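Local structure of SusD-like protein BACOVA_02651 (5E75) at residues A[117-121]-A[132-136]; A[155-159]-A[187-191]; A[197-203]-A[427-432]; A[368-372]-A[402-407]. The protein binds polysaccharide at the cell surface and probably captures xyloglucan there before its transport into the periplasm for degradation. Residues are numbered along the deposited sequence.

Interaction 1 of 4, residues A[117-121]-A[132-136]. With EDO (1,2-ethanediol), chain C.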
loop_
_atom_site.group_PDB
_atom_site.type_symbol
_atom_site.label_atom_id
_atom_site.label_comp_id
_atom_site.label_asym_id
_atom_site.label_seq_id
_atom_site.Cartn_x
_atom_site.Cartn_y
_atom_site.Cartn_z
ATOM N N ARG A 117 11.275 9.675 4.408
ATOM C CA ARG A 117 12.325 9.329 3.465
ATOM C C ARG A 117 12.534 7.812 3.425
ATOM O O ARG A 117 12.690 7.221 2.348
ATOM C CB ARG A 117 13.618 10.055 3.854
ATOM C CG ARG A 117 14.755 9.900 2.852
ATOM C CD ARG A 117 15.908 10.831 3.138
ATOM N NE ARG A 117 16.625 10.498 4.345
ATOM C CZ ARG A 117 17.591 11.256 4.859
ATOM N NH1 ARG A 117 17.958 12.393 4.268
ATOM N NH2 ARG A 117 18.203 10.862 5.955
ATOM N N ALA A 118 12.502 7.182 4.590
ATOM C CA ALA A 118 12.624 5.736 4.681
ATOM C C ALA A 118 11.478 5.047 3.967
ATOM O O ALA A 118 11.688 4.096 3.219
ATOM C CB ALA A 118 12.685 5.285 6.141
ATOM N N CYS A 119 10.256 5.508 4.196
ATOM C CA CYS A 119 9.130 4.915 3.509
ATOM C C CYS A 119 9.226 5.040 1.999
ATOM O O CYS A 119 8.925 4.087 1.278
ATOM C CB CYS A 119 7.815 5.521 3.993
ATOM S SG CYS A 119 7.350 5.078 5.704
ATOM N N ALA A 120 9.603 6.204 1.505
ATOM C CA ALA A 120 9.756 6.407 0.078
ATOM C C ALA A 120 10.794 5.454 -0.508
ATOM O O ALA A 120 10.536 4.815 -1.522
ATOM C CB ALA A 120 10.109 7.861 -0.212
ATOM N N TYR A 121 11.956 5.355 0.127
ATOM C CA TYR A 121 12.991 4.455 -0.368
ATOM C C TYR A 121 12.558 2.996 -0.266
ATOM O O TYR A 121 12.898 2.202 -1.128
ATOM C CB TYR A 121 14.352 4.698 0.308
ATOM C CG TYR A 121 15.143 5.807 -0.328
ATOM C CD1 TYR A 121 15.530 5.731 -1.651
ATOM C CD2 TYR A 121 15.486 6.956 0.377
ATOM C CE1 TYR A 121 16.240 6.742 -2.260
ATOM C CE2 TYR A 121 16.206 7.972 -0.227
ATOM C CZ TYR A 121 16.584 7.868 -1.542
ATOM O OH TYR A 121 17.295 8.897 -2.146
ATOM N N ILE A 132 18.902 5.934 -6.492
ATOM C CA ILE A 132 19.913 6.897 -6.071
ATOM C C ILE A 132 19.609 7.373 -4.650
ATOM O O ILE A 132 18.542 7.948 -4.406
ATOM C CB ILE A 132 19.923 8.109 -7.021
ATOM C CG1 ILE A 132 20.179 7.645 -8.455
ATOM C CG2 ILE A 132 20.974 9.113 -6.596
ATOM C CD1 ILE A 132 19.892 8.686 -9.518
ATOM N N LEU A 133 20.532 7.132 -3.724
ATOM C CA LEU A 133 20.410 7.605 -2.347
ATOM C C LEU A 133 20.902 9.041 -2.237
ATOM O O LEU A 133 21.982 9.374 -2.739
ATOM C CB LEU A 133 21.216 6.691 -1.420
ATOM C CG LEU A 133 20.685 5.249 -1.345
ATOM C CD1 LEU A 133 21.663 4.403 -0.548
ATOM C CD2 LEU A 133 19.293 5.211 -0.721
ATOM N N ILE A 134 20.077 9.892 -1.628
ATOM C CA ILE A 134 20.326 11.338 -1.578
ATOM C C ILE A 134 20.028 11.891 -0.199
ATOM O O ILE A 134 18.889 11.801 0.275
ATOM C CB ILE A 134 19.394 12.130 -2.531
ATOM C CG1 ILE A 134 19.453 11.586 -3.944
ATOM C CG2 ILE A 134 19.784 13.631 -2.509
ATOM C CD1 ILE A 134 18.361 12.126 -4.819
ATOM N N GLU A 135 21.044 12.476 0.437
ATOM C CA GLU A 135 20.850 13.222 1.678
ATOM C C GLU A 135 21.045 14.729 1.496
ATOM O O GLU A 135 20.607 15.499 2.342
ATOM C CB GLU A 135 21.817 12.761 2.762
ATOM C CG GLU A 135 21.640 11.343 3.222
ATOM C CD GLU A 135 22.681 10.939 4.238
ATOM O OE1 GLU A 135 22.600 11.398 5.401
ATOM O OE2 GLU A 135 23.597 10.175 3.863
ATOM N N ASP A 136 21.713 15.126 0.409
ATOM C CA ASP A 136 22.044 16.534 0.151
ATOM C C ASP A 136 21.426 16.943 -1.177
ATOM O O ASP A 136 21.935 16.596 -2.241
ATOM C CB ASP A 136 23.569 16.707 0.096
ATOM C CG ASP A 136 24.002 18.160 -0.045
ATOM O OD1 ASP A 136 23.153 19.021 -0.329
ATOM O OD2 ASP A 136 25.207 18.433 0.148
HETATM C C1 EDO C . 6.183 0.568 4.186
HETATM O O1 EDO C . 5.546 -0.510 3.507
HETATM C C2 EDO C . 6.180 1.826 3.326
HETATM O O2 EDO C . 7.297 1.846 2.434
HETATM O O HOH W 1 19.536 15.125 4.784
HETATM O O HOH W 2 20.451 12.790 6.314
#
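At Ile132 the contact begins with a backbone acceptor: Tyr121 OH donates a hydrogen bond to Ile132 O over 2.8 Å, in the plane of the phenol ring, while the Ile132 CA-to-CB bond points away from the helix. Leu133 lays a methyl on that ring. Its CD2 sits 3.8 Å from the Tyr121 ring centroid and 13° off the normal, a CH-pi contact over the face. Ile134 returns to the same hydroxyl, its N lying 3.0 Å from Tyr121 OH in a weak hydrogen bond (N-H...O angle 128°). Glu135 faces Arg117 one helical turn earlier, but Arg117 NH2 and Glu135 OE1 are 4.5 Å apart, with the oxygen well out of the guanidinium plane. Water 2 spans this gap (3.0 Å to Arg117 NH2, 2.7 Å to Glu135 OE1), and water 1 joins Arg117 NH1 (3.2 Å) to Glu135 O (2.7 Å). The salt bridge of Arg117 goes to Asp161 of helix 151-168, and Glu135 OE2 is hydrogen-bonded to Tyr515 OH and Asn518 ND2. Asp136 then N-caps helix 137-142. Tyr121 OH donates to one backbone carbonyl and weakly accepts from the next-but-one amide, whereas Arg117 and Glu135 are bridged by water, their charges met mainly elsewhere.

Interaction 2 of 4, residues A[155-159]-A[187-191]. With EDO (1,2-ethanediol), chain C.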
loop_
_atom_site.group_PDB
_atom_site.type_symbol
_atom_site.label_atom_id
_atom_site.label_comp_id
_atom_site.label_asym_id
_atom_site.label_seq_id
_atom_site.Cartn_x
_atom_site.Cartn_y
_atom_site.Cartn_z
ATOM N N PHE A 155 18.724 -0.702 1.622
ATOM C CA PHE A 155 18.255 -1.255 2.884
ATOM C C PHE A 155 18.909 -0.585 4.091
ATOM O O PHE A 155 18.230 -0.234 5.051
ATOM C CB PHE A 155 18.531 -2.760 2.973
ATOM C CG PHE A 155 17.411 -3.650 2.486
ATOM C CD1 PHE A 155 16.195 -3.704 3.164
ATOM C CD2 PHE A 155 17.598 -4.491 1.411
ATOM C CE1 PHE A 155 15.181 -4.552 2.742
ATOM C CE2 PHE A 155 16.588 -5.339 0.988
ATOM C CZ PHE A 155 15.387 -5.363 1.655
ATOM N N GLN A 156 20.230 -0.437 4.070
ATOM C CA GLN A 156 20.909 0.152 5.216
ATOM C C GLN A 156 20.493 1.610 5.428
ATOM O O GLN A 156 20.331 2.050 6.563
ATOM C CB GLN A 156 22.425 0.028 5.048
ATOM C CG GLN A 156 23.209 0.509 6.255
ATOM C CD GLN A 156 23.020 -0.394 7.443
ATOM O OE1 GLN A 156 23.243 -1.604 7.356
ATOM N NE2 GLN A 156 22.575 0.164 8.555
ATOM N N PHE A 157 20.286 2.350 4.341
ATOM C CA PHE A 157 19.886 3.754 4.415
ATOM C C PHE A 157 18.507 3.856 5.075
ATOM O O PHE A 157 18.269 4.693 5.947
ATOM C CB PHE A 157 19.900 4.317 2.987
ATOM C CG PHE A 157 19.704 5.799 2.895
ATOM C CD1 PHE A 157 18.434 6.353 2.908
ATOM C CD2 PHE A 157 20.793 6.638 2.758
ATOM C CE1 PHE A 157 18.253 7.721 2.811
ATOM C CE2 PHE A 157 20.627 8.001 2.657
ATOM C CZ PHE A 157 19.354 8.553 2.682
ATOM N N ILE A 158 17.592 2.994 4.646
ATOM C CA ILE A 158 16.258 2.921 5.229
ATOM C C ILE A 158 16.320 2.595 6.727
ATOM O O ILE A 158 15.690 3.254 7.550
ATOM C CB ILE A 158 15.425 1.847 4.497
ATOM C CG1 ILE A 158 15.072 2.282 3.070
ATOM C CG2 ILE A 158 14.147 1.517 5.243
ATOM C CD1 ILE A 158 14.679 1.129 2.156
ATOM N N ILE A 159 17.119 1.591 7.078
ATOM C CA ILE A 159 17.286 1.205 8.478
ATOM C C ILE A 159 17.835 2.363 9.331
ATOM O O ILE A 159 17.347 2.634 10.442
ATOM C CB ILE A 159 18.171 -0.067 8.601
ATOM C CG1 ILE A 159 17.411 -1.296 8.092
ATOM C CG2 ILE A 159 18.624 -0.292 10.051
ATOM C CD1 ILE A 159 18.312 -2.489 7.791
ATOM N N LEU A 187 10.049 -0.607 10.585
ATOM C CA LEU A 187 11.345 -1.245 10.735
ATOM C C LEU A 187 11.241 -2.773 10.821
ATOM O O LEU A 187 12.049 -3.492 10.225
ATOM C CB LEU A 187 12.082 -0.643 11.939
ATOM C CG LEU A 187 13.517 -1.099 12.177
ATOM C CD1 LEU A 187 14.382 -0.889 10.940
ATOM C CD2 LEU A 187 14.076 -0.300 13.345
ATOM N N ALA A 188 10.200 -3.263 11.493
ATOM C CA ALA A 188 9.955 -4.699 11.530
ATOM C C ALA A 188 9.735 -5.239 10.115
ATOM O O ALA A 188 10.275 -6.303 9.750
ATOM C CB ALA A 188 8.773 -5.013 12.412
ATOM N N LYS A 189 8.946 -4.514 9.320
ATOM C CA LYS A 189 8.672 -4.912 7.939
ATOM C C LYS A 189 9.945 -4.920 7.100
ATOM O O LYS A 189 10.142 -5.790 6.256
ATOM C CB LYS A 189 7.617 -4.006 7.287
ATOM C CG LYS A 189 6.235 -4.125 7.879
ATOM C CD LYS A 189 5.243 -3.256 7.140
ATOM C CE LYS A 189 5.099 -3.648 5.692
ATOM N NZ LYS A 189 3.935 -2.924 5.074
ATOM N N VAL A 190 10.806 -3.933 7.325
ATOM C CA VAL A 190 12.063 -3.820 6.586
ATOM C C VAL A 190 13.012 -4.983 6.923
ATOM O O VAL A 190 13.574 -5.602 6.021
ATOM C CB VAL A 190 12.717 -2.435 6.833
ATOM C CG1 VAL A 190 14.098 -2.377 6.215
ATOM C CG2 VAL A 190 11.846 -1.335 6.254
ATOM N N TYR A 191 13.183 -5.278 8.209
ATOM C CA TYR A 191 14.024 -6.409 8.590
ATOM C C TYR A 191 13.470 -7.728 8.044
ATOM O O TYR A 191 14.229 -8.572 7.551
ATOM C CB TYR A 191 14.193 -6.482 10.105
ATOM C CG TYR A 191 15.271 -5.579 10.656
ATOM C CD1 TYR A 191 16.594 -5.699 10.237
ATOM C CD2 TYR A 191 14.971 -4.611 11.582
ATOM C CE1 TYR A 191 17.586 -4.887 10.735
ATOM C CE2 TYR A 191 15.970 -3.793 12.107
ATOM C CZ TYR A 191 17.267 -3.937 11.658
ATOM O OH TYR A 191 18.280 -3.130 12.166
HETATM C C1 EDO C . 6.183 0.568 4.186
HETATM O O1 EDO C . 5.546 -0.510 3.507
HETATM C C2 EDO C . 6.180 1.826 3.326
HETATM O O2 EDO C . 7.297 1.846 2.434
#
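This is an apolar, buried helix-helix contact between helix 151-168 and helix 180-195. The axes of the short segments run nearly antiparallel (161° between N-to-C directions, signed crossing angle -161°) at a closest approach of 10.6 Å. No hydrogen bond crosses the interface. The CA-to-CB bond of Val190 points toward the other helix, and the side chain meets three others: its CG1 is 3.9 Å from Phe155 CD1 and 4.0 Å from Ile159 CG1, and its CG2 is 3.8 Å from Ile158 CG2. Paired helices of this kind, packed against further helices, are consistent with the TPR-like helical scaffold of the SusD family; here helix 103-125 adjoins Ile158 through Tyr121 and Val190 through Phe122. Ile159 extends the contact along the second helix, with CG1 4.2 Å from Leu187 CD1 and CD1 3.9 Å from Tyr191 CE1. The Tyr191 hydroxyl also touches this isoleucine, OH to Ile159 CG2 being 3.6 Å. Lys189 NZ forms a salt bridge with Asp362 and a weak hydrogen bond, 3.3 Å, to O1 of EDO, probably a crystallisation additive.

Interaction 3 of 4, residues A[197-203]-A[427-432]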
loop_
_atom_site.group_PDB
_atom_site.type_symbol
_atom_site.label_atom_id
_atom_site.label_comp_id
_atom_site.label_asym_id
_atom_site.label_seq_id
_atom_site.Cartn_x
_atom_site.Cartn_y
_atom_site.Cartn_z
ATOM N N TRP A 197 16.169 -11.626 1.373
ATOM C CA TRP A 197 16.345 -10.915 0.103
ATOM C C TRP A 197 17.621 -11.330 -0.599
ATOM O O TRP A 197 18.705 -11.044 -0.129
ATOM C CB TRP A 197 16.319 -9.417 0.389
ATOM C CG TRP A 197 16.324 -8.457 -0.781
ATOM C CD1 TRP A 197 17.403 -8.078 -1.533
ATOM C CD2 TRP A 197 15.216 -7.678 -1.251
ATOM N NE1 TRP A 197 17.032 -7.126 -2.453
ATOM C CE2 TRP A 197 15.694 -6.873 -2.304
ATOM C CE3 TRP A 197 13.879 -7.582 -0.882
ATOM C CZ2 TRP A 197 14.869 -5.988 -2.997
ATOM C CZ3 TRP A 197 13.051 -6.707 -1.591
ATOM C CH2 TRP A 197 13.563 -5.918 -2.624
ATOM N N ASN A 198 17.482 -12.007 -1.740
ATOM C CA ASN A 198 18.631 -12.547 -2.479
ATOM C C ASN A 198 19.493 -13.440 -1.583
ATOM O O ASN A 198 20.719 -13.417 -1.680
ATOM C CB ASN A 198 19.535 -11.434 -3.061
ATOM C CG ASN A 198 18.993 -10.785 -4.327
ATOM O OD1 ASN A 198 18.304 -11.411 -5.129
ATOM N ND2 ASN A 198 19.359 -9.515 -4.532
ATOM N N ASN A 199 18.860 -14.215 -0.706
ATOM C CA ASN A 199 19.598 -14.978 0.301
ATOM C C ASN A 199 19.487 -16.500 0.138
ATOM O O ASN A 199 19.541 -17.252 1.123
ATOM C CB ASN A 199 19.127 -14.573 1.697
ATOM C CG ASN A 199 20.120 -14.934 2.779
ATOM O OD1 ASN A 199 21.334 -14.743 2.621
ATOM N ND2 ASN A 199 19.616 -15.439 3.894
ATOM N N GLY A 200 19.291 -16.951 -1.097
ATOM C CA GLY A 200 19.396 -18.365 -1.416
ATOM C C GLY A 200 18.274 -19.248 -0.906
ATOM O O GLY A 200 18.435 -20.464 -0.835
ATOM N N GLY A 201 17.138 -18.660 -0.548
ATOM C CA GLY A 201 15.974 -19.431 -0.149
ATOM C C GLY A 201 15.822 -19.644 1.345
ATOM O O GLY A 201 14.978 -20.433 1.786
ATOM N N THR A 202 16.619 -18.941 2.138
ATOM C CA THR A 202 16.455 -18.945 3.587
ATOM C C THR A 202 16.432 -17.511 4.110
ATOM O O THR A 202 16.911 -16.589 3.444
ATOM C CB THR A 202 17.535 -19.777 4.316
ATOM O OG1 THR A 202 18.783 -19.088 4.277
ATOM C CG2 THR A 202 17.692 -21.151 3.685
ATOM N N ARG A 203 15.828 -17.332 5.278
ATOM C CA ARG A 203 15.740 -16.028 5.916
ATOM C C ARG A 203 16.754 -15.912 7.051
ATOM O O ARG A 203 16.817 -16.755 7.947
ATOM C CB ARG A 203 14.318 -15.771 6.407
ATOM C CG ARG A 203 13.359 -15.469 5.251
ATOM C CD ARG A 203 11.916 -15.166 5.685
ATOM N NE ARG A 203 11.319 -14.163 4.822
ATOM C CZ ARG A 203 10.022 -13.938 4.678
ATOM N NH1 ARG A 203 9.111 -14.679 5.302
ATOM N NH2 ARG A 203 9.632 -12.963 3.854
ATOM N N THR A 427 8.868 -8.506 -2.298
ATOM C CA THR A 427 9.651 -9.029 -1.183
ATOM C C THR A 427 9.682 -10.563 -1.198
ATOM O O THR A 427 10.738 -11.174 -1.055
ATOM C CB THR A 427 9.124 -8.516 0.160
ATOM O OG1 THR A 427 9.352 -7.110 0.230
ATOM C CG2 THR A 427 9.829 -9.174 1.330
ATOM N N TRP A 428 8.522 -11.185 -1.365
ATOM C CA TRP A 428 8.469 -12.639 -1.426
ATOM C C TRP A 428 9.235 -13.187 -2.638
ATOM O O TRP A 428 9.890 -14.228 -2.528
ATOM C CB TRP A 428 7.009 -13.137 -1.413
ATOM C CG TRP A 428 6.314 -12.961 -0.104
ATOM C CD1 TRP A 428 6.830 -13.167 1.160
ATOM C CD2 TRP A 428 4.954 -12.561 0.091
ATOM N NE1 TRP A 428 5.873 -12.903 2.113
ATOM C CE2 TRP A 428 4.718 -12.526 1.482
ATOM C CE3 TRP A 428 3.915 -12.212 -0.781
ATOM C CZ2 TRP A 428 3.485 -12.159 2.010
ATOM C CZ3 TRP A 428 2.705 -11.834 -0.262
ATOM C CH2 TRP A 428 2.498 -11.807 1.125
ATOM N N PHE A 429 9.180 -12.499 -3.782
ATOM C CA PHE A 429 9.909 -12.918 -4.974
ATOM C C PHE A 429 11.417 -12.863 -4.770
ATOM O O PHE A 429 12.160 -13.711 -5.283
ATOM C CB PHE A 429 9.487 -12.074 -6.183
ATOM C CG PHE A 429 10.431 -12.178 -7.333
ATOM C CD1 PHE A 429 10.422 -13.293 -8.152
ATOM C CD2 PHE A 429 11.366 -11.192 -7.561
ATOM C CE1 PHE A 429 11.330 -13.405 -9.186
ATOM C CE2 PHE A 429 12.268 -11.305 -8.597
ATOM C CZ PHE A 429 12.259 -12.409 -9.405
ATOM N N ARG A 430 11.878 -11.883 -4.008
ATOM C CA ARG A 430 13.300 -11.789 -3.720
ATOM C C ARG A 430 13.782 -12.889 -2.776
ATOM O O ARG A 430 14.984 -13.184 -2.728
ATOM C CB ARG A 430 13.636 -10.395 -3.163
ATOM C CG ARG A 430 14.074 -9.415 -4.221
ATOM C CD ARG A 430 15.559 -9.613 -4.541
ATOM N NE ARG A 430 16.060 -8.637 -5.489
ATOM C CZ ARG A 430 16.072 -8.786 -6.805
ATOM N NH1 ARG A 430 15.605 -9.895 -7.367
ATOM N NH2 ARG A 430 16.574 -7.822 -7.565
ATOM N N TYR A 431 12.846 -13.479 -2.039
ATOM C CA TYR A 431 13.109 -14.581 -1.106
ATOM C C TYR A 431 12.986 -15.970 -1.757
ATOM O O TYR A 431 13.915 -16.787 -1.680
ATOM C CB TYR A 431 12.132 -14.411 0.057
ATOM C CG TYR A 431 11.921 -15.560 1.023
ATOM C CD1 TYR A 431 12.953 -16.405 1.420
ATOM C CD2 TYR A 431 10.678 -15.744 1.598
ATOM C CE1 TYR A 431 12.713 -17.445 2.330
ATOM C CE2 TYR A 431 10.433 -16.764 2.497
ATOM C CZ TYR A 431 11.451 -17.596 2.865
ATOM O OH TYR A 431 11.155 -18.589 3.770
ATOM N N LEU A 432 11.847 -16.226 -2.402
ATOM C CA LEU A 432 11.543 -17.511 -3.044
ATOM C C LEU A 432 11.106 -17.241 -4.481
ATOM O O LEU A 432 9.928 -17.303 -4.810
ATOM C CB LEU A 432 10.458 -18.243 -2.255
ATOM C CG LEU A 432 10.818 -18.663 -0.830
ATOM C CD1 LEU A 432 9.595 -19.219 -0.103
ATOM C CD2 LEU A 432 11.951 -19.691 -0.807
HETATM O O HOH W 3 16.851 -13.558 -5.455
HETATM O O HOH W 4 16.227 -16.265 -0.132
HETATM O O HOH W 5 13.180 -20.184 4.571
#
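One direct hydrogen bond joins the segments, from Asn198 N to Arg430 O (2.9 Å, 157°). Water 3 donates to Asn198 OD1 (2.6 Å) and weakly to Arg430 O (3.3 Å); water 4 accepts from Gly201 N (2.6 Å) and donates to Tyr431 O (2.8 Å); water 5 lies 2.7 Å from Tyr431 OH and reaches Gly201 O weakly (3.3 Å). Two arginine-aromatic pairs meet, one stacked and one through CH-pi. The Arg203 guanidinium lies flat on Tyr431, centres 4.1 Å apart and planes at 13°, and Arg203 CG makes a CH-pi contact 3.9 Å from the Tyr431 ring centroid. The CH-pi contact of Arg430 CG is 3.5 Å from the centroid of the Trp197 six-membered ring, 8° off the normal. A type I' turn spans Asn199 to Thr202, Asn199 ND2 bonds Thr202 O (3.0 Å), and Gly201 adopts angles (95/11) that call for glycine. Glu151 of helix 151-168 takes a hydrogen bond from Trp197 NE1 and a salt bridge from Arg430 NH2; Glu369 of helix 360-372 takes a salt bridge from Arg203 NH1 and a hydrogen bond from Trp428 NE1. Both bridge the segments where the link between helices 180-195 and 205-221 lies against the C-terminal part of helix 421-431.

Interaction 4 of 4, residues A[368-372]-A[402-407]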
loop_
_atom_site.group_PDB
_atom_site.type_symbol
_atom_site.label_atom_id
_atom_site.label_comp_id
_atom_site.label_asym_id
_atom_site.label_seq_id
_atom_site.Cartn_x
_atom_site.Cartn_y
_atom_site.Cartn_z
ATOM N N ALA A 368 3.707 -12.417 12.841
ATOM C CA ALA A 368 3.442 -13.823 12.589
ATOM C C ALA A 368 4.430 -14.413 11.591
ATOM O O ALA A 368 4.962 -15.512 11.785
ATOM C CB ALA A 368 2.005 -14.026 12.092
ATOM N N GLU A 369 4.686 -13.693 10.504
ATOM C CA GLU A 369 5.573 -14.190 9.461
ATOM C C GLU A 369 7.006 -14.287 9.982
ATOM O O GLU A 369 7.753 -15.216 9.642
ATOM C CB GLU A 369 5.486 -13.301 8.202
ATOM C CG GLU A 369 6.248 -13.820 7.004
ATOM C CD GLU A 369 6.029 -13.007 5.726
ATOM O OE1 GLU A 369 5.113 -12.167 5.689
ATOM O OE2 GLU A 369 6.764 -13.253 4.747
ATOM N N ALA A 370 7.408 -13.328 10.813
ATOM C CA ALA A 370 8.750 -13.364 11.392
ATOM C C ALA A 370 8.898 -14.504 12.408
ATOM O O ALA A 370 9.997 -15.047 12.555
ATOM C CB ALA A 370 9.108 -12.028 12.020
ATOM N N CYS A 371 7.810 -14.869 13.086
ATOM C CA CYS A 371 7.821 -16.046 13.964
ATOM C C CYS A 371 7.868 -17.357 13.171
ATOM O O CYS A 371 8.568 -18.302 13.562
ATOM C CB CYS A 371 6.621 -16.030 14.909
ATOM S SG CYS A 371 6.688 -14.761 16.169
ATOM N N LEU A 372 7.146 -17.437 12.057
ATOM C CA LEU A 372 7.258 -18.587 11.170
ATOM C C LEU A 372 8.716 -18.801 10.751
ATOM O O LEU A 372 9.237 -19.924 10.802
ATOM C CB LEU A 372 6.369 -18.373 9.957
ATOM C CG LEU A 372 6.456 -19.440 8.866
ATOM C CD1 LEU A 372 5.901 -20.781 9.328
ATOM C CD2 LEU A 372 5.725 -18.985 7.606
ATOM N N ILE A 402 -0.171 -22.130 10.908
ATOM C CA ILE A 402 -0.075 -21.392 9.655
ATOM C C ILE A 402 1.207 -21.706 8.920
ATOM O O ILE A 402 2.233 -22.049 9.535
ATOM C CB ILE A 402 -0.176 -19.853 9.860
ATOM C CG1 ILE A 402 0.941 -19.318 10.755
ATOM C CG2 ILE A 402 -1.535 -19.495 10.447
ATOM C CD1 ILE A 402 0.923 -17.792 10.934
ATOM N N THR A 403 1.126 -21.589 7.600
ATOM C CA THR A 403 2.272 -21.672 6.720
ATOM C C THR A 403 2.437 -20.335 5.983
ATOM O O THR A 403 1.604 -19.422 6.114
ATOM C CB THR A 403 2.081 -22.745 5.646
ATOM O OG1 THR A 403 1.059 -22.328 4.734
ATOM C CG2 THR A 403 1.690 -24.104 6.252
ATOM N N LEU A 404 3.497 -20.219 5.194
ATOM C CA LEU A 404 3.694 -19.020 4.391
ATOM C C LEU A 404 2.497 -18.830 3.443
ATOM O O LEU A 404 2.064 -17.699 3.198
ATOM C CB LEU A 404 5.013 -19.083 3.627
ATOM C CG LEU A 404 5.333 -17.828 2.802
ATOM C CD1 LEU A 404 5.507 -16.589 3.686
ATOM C CD2 LEU A 404 6.558 -18.063 1.936
ATOM N N ASP A 405 1.943 -19.913 2.910
ATOM C CA ASP A 405 0.788 -19.789 2.032
ATOM C C ASP A 405 -0.416 -19.171 2.741
ATOM O O ASP A 405 -1.165 -18.394 2.140
ATOM C CB ASP A 405 0.409 -21.151 1.442
ATOM C CG ASP A 405 1.404 -21.641 0.417
ATOM O OD1 ASP A 405 2.114 -20.819 -0.203
ATOM O OD2 ASP A 405 1.468 -22.878 0.226
ATOM N N ASP A 406 -0.599 -19.483 4.014
ATOM C CA ASP A 406 -1.679 -18.885 4.790
ATOM C C ASP A 406 -1.433 -17.392 4.969
ATOM O O ASP A 406 -2.368 -16.598 4.919
ATOM C CB ASP A 406 -1.802 -19.531 6.173
ATOM C CG ASP A 406 -2.256 -20.964 6.116
ATOM O OD1 ASP A 406 -3.275 -21.247 5.452
ATOM O OD2 ASP A 406 -1.586 -21.806 6.748
ATOM N N ILE A 407 -0.174 -17.014 5.167
ATOM C CA ILE A 407 0.175 -15.610 5.355
ATOM C C ILE A 407 -0.019 -14.813 4.072
ATOM O O ILE A 407 -0.550 -13.692 4.110
ATOM C CB ILE A 407 1.606 -15.463 5.892
ATOM C CG1 ILE A 407 1.642 -16.068 7.296
ATOM C CG2 ILE A 407 2.042 -14.003 5.907
ATOM C CD1 ILE A 407 2.998 -16.152 7.940
#
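Leu372 reaches over the start of the opposing helix, its CD2 methyl touching Leu404 N at 3.5 Å, Thr403 C at 3.9 Å, Leu404 CB at 4.0 Å and Ile407 CD1 at 3.9 Å, while Leu372 CD1 lies 3.9 Å from Ile402 O. Its CA-to-CB bond points toward the other segment, as do those of Ala368, Ile402 and Ile407. Four residues before Leu372, Ala368 offers a small methyl, and Ile402 CD1 approaches Ala368 CB at 4.1 Å. Ile407 CD1 reaches the backbone between these two positions, 3.6 Å from Glu369 CA. The contact therefore joins the C-terminal part of helix 360-372 to the N-terminal turn of helix 404-415, within the predominantly helical SusD family fold; helix 382-393 comes between them in the chain and adds Phe387 beside Ala368 and Ile402. Thr403 is the N-cap of helix 404-415. Its N donates to Asp406 OD2 at 2.9 Å and 157°, a side-chain bond at the N-cap, and Ile407 N binds Thr403 O at 3.1 Å. Glu369 meets the segment through packing, with OE2 3.7 Å from Leu404 CD1 and OE1 3.6 Å from Ile407 CG2. Its charge is directed elsewhere: OE2 forms a salt bridge with Arg203 and accepts a hydrogen bond from Trp428 NE1.

Overall arrangement
Interactions 1, 2 and 3 open one after another along the chain; interaction 4 falls between the two segments of interaction 3. Centres lie 12 Å apart for interactions 1 and 2, and 15 Å apart for both 2 and 3 and 3 and 4, whereas 1 and 4 are 30 Å apart. Direct touches connect each successive pair: Phe157 of helix 151-168 packs on Arg117, Tyr121, Leu133 and Glu135; Phe155 CE2 meets Trp197 CD2 at 3.5 Å; Leu432 CD1 meets Leu404 CD2 at 3.8 Å. Interactions 1 and 2 belong to the N-terminal family region and 4 to the SusD region; interaction 3 brings the loop between helices 180-195 and 205-221 against helix 421-431, more than 220 residues later.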